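Local coordinates for protein SsfX3 (Streptomyces sp. SF2575, PDB 3SKV) that probably transfers a salicylyl group onto a tetracycline intermediate during antibiotic biosynthesis, using a GDSL/SGNH-type acyltransferase domain joined to a jelly-roll domain, at residues 53-61 with 163-171. The protein carries 1 engineered substitution. Sequence-based numbering, arbitrary orientation.
Sequences RDGWLAPWR and LQFRLAEVR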
loop_
_atom_site.group_PDB
_atom_site.type_symbol
_atom_site.label_atom_id
_atom_site.label_comp_id
_atom_site.label_asym_id
_atom_site.label_seq_id
_atom_site.Cartn_x
_atom_site.Cartn_y
_atom_site.Cartn_z
ATOM N N ARG A 53 3.566 18.551 12.565
ATOM C CA ARG A 53 3.858 19.851 11.986
ATOM C C ARG A 53 2.791 20.845 12.326
ATOM O O ARG A 53 1.730 20.867 11.701
ATOM C CB ARG A 53 4.129 19.761 10.467
ATOM C CG ARG A 53 4.604 21.080 9.836
ATOM C CD ARG A 53 4.972 20.947 8.365
ATOM N NE ARG A 53 4.620 22.146 7.591
ATOM C CZ ARG A 53 5.421 23.193 7.398
ATOM N NH1 ARG A 53 6.636 23.219 7.934
ATOM N NH2 ARG A 53 5.011 24.226 6.671
ATOM N N ASP A 54 3.075 21.672 13.340
ATOM C CA ASP A 54 2.234 22.793 13.794
ATOM C C ASP A 54 0.771 22.439 14.092
ATOM O O ASP A 54 -0.125 23.083 13.583
ATOM C CB ASP A 54 2.360 23.977 12.807
ATOM C CG ASP A 54 3.774 24.520 12.666
ATOM O OD1 ASP A 54 4.439 24.747 13.718
ATOM O OD2 ASP A 54 4.214 24.736 11.513
ATOM N N GLY A 55 0.547 21.407 14.901
ATOM C CA GLY A 55 -0.794 20.942 15.273
ATOM C C GLY A 55 -1.376 19.871 14.375
ATOM O O GLY A 55 -2.454 19.333 14.650
ATOM N N TRP A 56 -0.668 19.543 13.286
ATOM C CA TRP A 56 -1.143 18.543 12.334
ATOM C C TRP A 56 -0.271 17.312 12.386
ATOM O O TRP A 56 0.948 17.399 12.519
ATOM C CB TRP A 56 -1.198 19.123 10.908
ATOM C CG TRP A 56 -2.160 20.255 10.790
ATOM C CD1 TRP A 56 -1.934 21.562 11.117
ATOM C CD2 TRP A 56 -3.549 20.158 10.467
ATOM N NE1 TRP A 56 -3.086 22.301 10.957
ATOM C CE2 TRP A 56 -4.101 21.461 10.584
ATOM C CE3 TRP A 56 -4.377 19.108 10.047
ATOM C CZ2 TRP A 56 -5.432 21.738 10.285
ATOM C CZ3 TRP A 56 -5.704 19.386 9.766
ATOM C CH2 TRP A 56 -6.216 20.686 9.880
ATOM N N LEU A 57 -0.905 16.161 12.265
ATOM C CA LEU A 57 -0.236 14.891 12.297
ATOM C C LEU A 57 -0.314 14.246 10.923
ATOM O O LEU A 57 -1.396 13.965 10.441
ATOM C CB LEU A 57 -0.866 14.002 13.425
ATOM C CG LEU A 57 -0.109 12.750 13.908
ATOM C CD1 LEU A 57 -0.367 11.569 12.995
ATOM C CD2 LEU A 57 1.388 13.014 14.070
ATOM N N ALA A 58 0.824 14.068 10.277
ATOM C CA ALA A 58 0.919 13.436 8.960
ATOM C C ALA A 58 1.520 12.021 9.037
ATOM O O ALA A 58 2.681 11.866 9.422
ATOM C CB ALA A 58 1.762 14.292 8.033
ATOM N N PRO A 59 0.780 10.970 8.672
ATOM C CA PRO A 59 1.385 9.622 8.653
ATOM C C PRO A 59 2.279 9.534 7.399
ATOM O O PRO A 59 1.912 10.073 6.335
ATOM C CB PRO A 59 0.178 8.668 8.549
ATOM C CG PRO A 59 -1.047 9.533 8.617
ATOM C CD PRO A 59 -0.619 10.922 8.207
ATOM N N TRP A 60 3.476 8.926 7.542
ATOM C CA TRP A 60 4.426 8.733 6.443
ATOM C C TRP A 60 4.698 7.265 6.252
ATOM O O TRP A 60 4.668 6.491 7.206
ATOM C CB TRP A 60 5.745 9.464 6.701
ATOM C CG TRP A 60 5.696 10.948 6.467
ATOM C CD1 TRP A 60 5.056 11.883 7.230
ATOM C CD2 TRP A 60 6.449 11.674 5.487
ATOM N NE1 TRP A 60 5.294 13.146 6.730
ATOM C CE2 TRP A 60 6.180 13.051 5.686
ATOM C CE3 TRP A 60 7.345 11.294 4.471
ATOM C CZ2 TRP A 60 6.750 14.048 4.882
ATOM C CZ3 TRP A 60 7.899 12.280 3.664
ATOM C CH2 TRP A 60 7.589 13.636 3.859
ATOM N N ARG A 61 4.984 6.880 5.019
ATOM C CA ARG A 61 5.311 5.495 4.693
ATOM C C ARG A 61 6.829 5.280 4.521
ATOM O O ARG A 61 7.262 4.328 3.904
ATOM C CB ARG A 61 4.480 4.993 3.520
ATOM C CG ARG A 61 3.023 4.793 3.911
ATOM C CD ARG A 61 2.294 4.072 2.814
ATOM N NE ARG A 61 2.190 4.907 1.629
ATOM C CZ ARG A 61 2.384 4.491 0.384
ATOM N NH1 ARG A 61 2.661 3.215 0.138
ATOM N NH2 ARG A 61 2.300 5.345 -0.626
ATOM N N LEU A 163 -3.346 10.649 -1.973
ATOM C CA LEU A 163 -3.306 11.936 -1.316
ATOM C C LEU A 163 -2.472 11.925 -0.058
ATOM O O LEU A 163 -2.382 10.907 0.625
ATOM C CB LEU A 163 -4.748 12.216 -0.858
ATOM C CG LEU A 163 -5.699 13.145 -1.632
ATOM C CD1 LEU A 163 -5.698 12.904 -3.121
ATOM C CD2 LEU A 163 -7.102 12.950 -1.126
ATOM N N GLN A 164 -1.986 13.100 0.331
ATOM C CA GLN A 164 -1.349 13.299 1.628
ATOM C C GLN A 164 -2.509 13.699 2.561
ATOM O O GLN A 164 -3.299 14.575 2.222
ATOM C CB GLN A 164 -0.296 14.407 1.572
ATOM C CG GLN A 164 0.916 14.035 0.746
ATOM C CD GLN A 164 1.919 15.164 0.671
ATOM O OE1 GLN A 164 2.111 15.950 1.609
ATOM N NE2 GLN A 164 2.643 15.219 -0.425
ATOM N N PHE A 165 -2.663 13.015 3.669
ATOM C CA PHE A 165 -3.764 13.269 4.608
ATOM C C PHE A 165 -3.200 13.611 5.984
ATOM O O PHE A 165 -2.413 12.836 6.513
ATOM C CB PHE A 165 -4.657 12.020 4.700
ATOM C CG PHE A 165 -5.904 12.169 5.547
ATOM C CD1 PHE A 165 -7.107 12.585 4.976
ATOM C CD2 PHE A 165 -5.892 11.820 6.896
ATOM C CE1 PHE A 165 -8.260 12.684 5.745
ATOM C CE2 PHE A 165 -7.042 11.932 7.672
ATOM C CZ PHE A 165 -8.227 12.342 7.091
ATOM N N ARG A 166 -3.579 14.766 6.550
ATOM C CA ARG A 166 -3.109 15.220 7.872
ATOM C C ARG A 166 -4.309 15.343 8.798
ATOM O O ARG A 166 -5.402 15.632 8.320
ATOM C CB ARG A 166 -2.350 16.579 7.785
ATOM C CG ARG A 166 -1.421 16.664 6.587
ATOM C CD ARG A 166 -0.299 17.664 6.693
ATOM N NE ARG A 166 0.409 17.752 5.410
ATOM C CZ ARG A 166 0.274 18.745 4.532
ATOM N NH1 ARG A 166 -0.552 19.753 4.779
ATOM N NH2 ARG A 166 0.969 18.737 3.401
ATOM N N LEU A 167 -4.134 15.127 10.109
ATOM C CA LEU A 167 -5.237 15.251 11.085
ATOM C C LEU A 167 -4.839 16.267 12.121
ATOM O O LEU A 167 -3.677 16.315 12.537
ATOM C CB LEU A 167 -5.511 13.977 11.911
ATOM C CG LEU A 167 -5.695 12.615 11.318
ATOM C CD1 LEU A 167 -4.321 11.989 10.902
ATOM C CD2 LEU A 167 -6.379 11.706 12.360
ATOM N N ALA A 168 -5.829 16.912 12.696
ATOM C CA ALA A 168 -5.614 17.851 13.795
ATOM C C ALA A 168 -6.409 17.427 15.045
ATOM O O ALA A 168 -5.997 17.725 16.163
ATOM C CB ALA A 168 -6.004 19.259 13.363
ATOM N N GLU A 169 -7.526 16.699 14.859
ATOM C CA GLU A 169 -8.406 16.311 15.966
ATOM C C GLU A 169 -9.355 15.188 15.593
ATOM O O GLU A 169 -9.759 15.061 14.438
ATOM C CB GLU A 169 -9.257 17.535 16.360
ATOM C CG GLU A 169 -9.936 17.483 17.725
ATOM C CD GLU A 169 -10.996 18.546 17.954
ATOM O OE1 GLU A 169 -11.260 19.362 17.035
ATOM O OE2 GLU A 169 -11.578 18.551 19.062
ATOM N N VAL A 170 -9.724 14.391 16.590
ATOM C CA VAL A 170 -10.735 13.354 16.508
ATOM C C VAL A 170 -11.763 13.727 17.573
ATOM O O VAL A 170 -11.397 14.099 18.695
ATOM C CB VAL A 170 -10.201 11.913 16.664
ATOM C CG1 VAL A 170 -11.346 10.895 16.653
ATOM C CG2 VAL A 170 -9.199 11.583 15.553
ATOM N N ARG A 171 -13.033 13.729 17.203
ATOM C CA ARG A 171 -14.070 14.032 18.173
ATOM C C ARG A 171 -15.038 12.872 18.271
ATOM O O ARG A 171 -15.314 12.202 17.276
ATOM C CB ARG A 171 -14.795 15.331 17.836
ATOM C CG ARG A 171 -14.098 16.566 18.369
ATOM C CD ARG A 171 -14.643 17.850 17.759
ATOM N NE ARG A 171 -16.106 17.870 17.776
ATOM C CZ ARG A 171 -16.860 17.980 16.690
ATOM N NH1 ARG A 171 -16.302 18.146 15.501
ATOM N NH2 ARG A 171 -18.182 17.969 16.791
#
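W56 lies against A168 where strand 56-60 of the N-terminal jelly-roll domain emerges from the type I' turn R53-W56 and strand 164-167 reaches its corner. The methyl of A168 stands over one face of the indole, A168 CB being 3.6 Å from the centroid of the six-membered ring of W56 and 9° off its normal, a clear CH-pi contact. With W56 CG anti to the carbonyl carbon (chi1 -63°), the ring runs alongside the opposing chain, and its benzo side meets R166, whose CB lies 4.0 Å from W56 CE3.

Between the side chains the backbones form a single antiparallel bridge, with L57 and L167 as a hydrogen-bonded pair. L57 N donates to L167 O at 2.8 Å, and L167 N returns a bond to L57 O at 3.0 Å. The N-to-C directions of the strands lie 142° apart, well short of antiparallel, and the chains part beyond A58 and R166. There the ring of P59, which has no N-H to give, sets its CD 3.1 Å from F165 O.

On one side of the bridge, L57 and L167 are buried and both touch Y44 of strand 43-45. With its CG anti to the carbonyl carbon, L167 brings CD1 to 3.6 Å from L57 O and 4.5 Å from L57 CD1. On the side of W56, R166 sends an extended chain past A58, its CD 4.2 Å from A58 CB, to a salt bridge with E101 of strand 96-103. Were W56 replaced by an alanine, the A168 methyl would probably lose its aromatic face and the base of R166 part of its cover. Two backbone bonds thus join chains with apolar cover on both sides, and the one charged side chain is answered by a neighbouring strand.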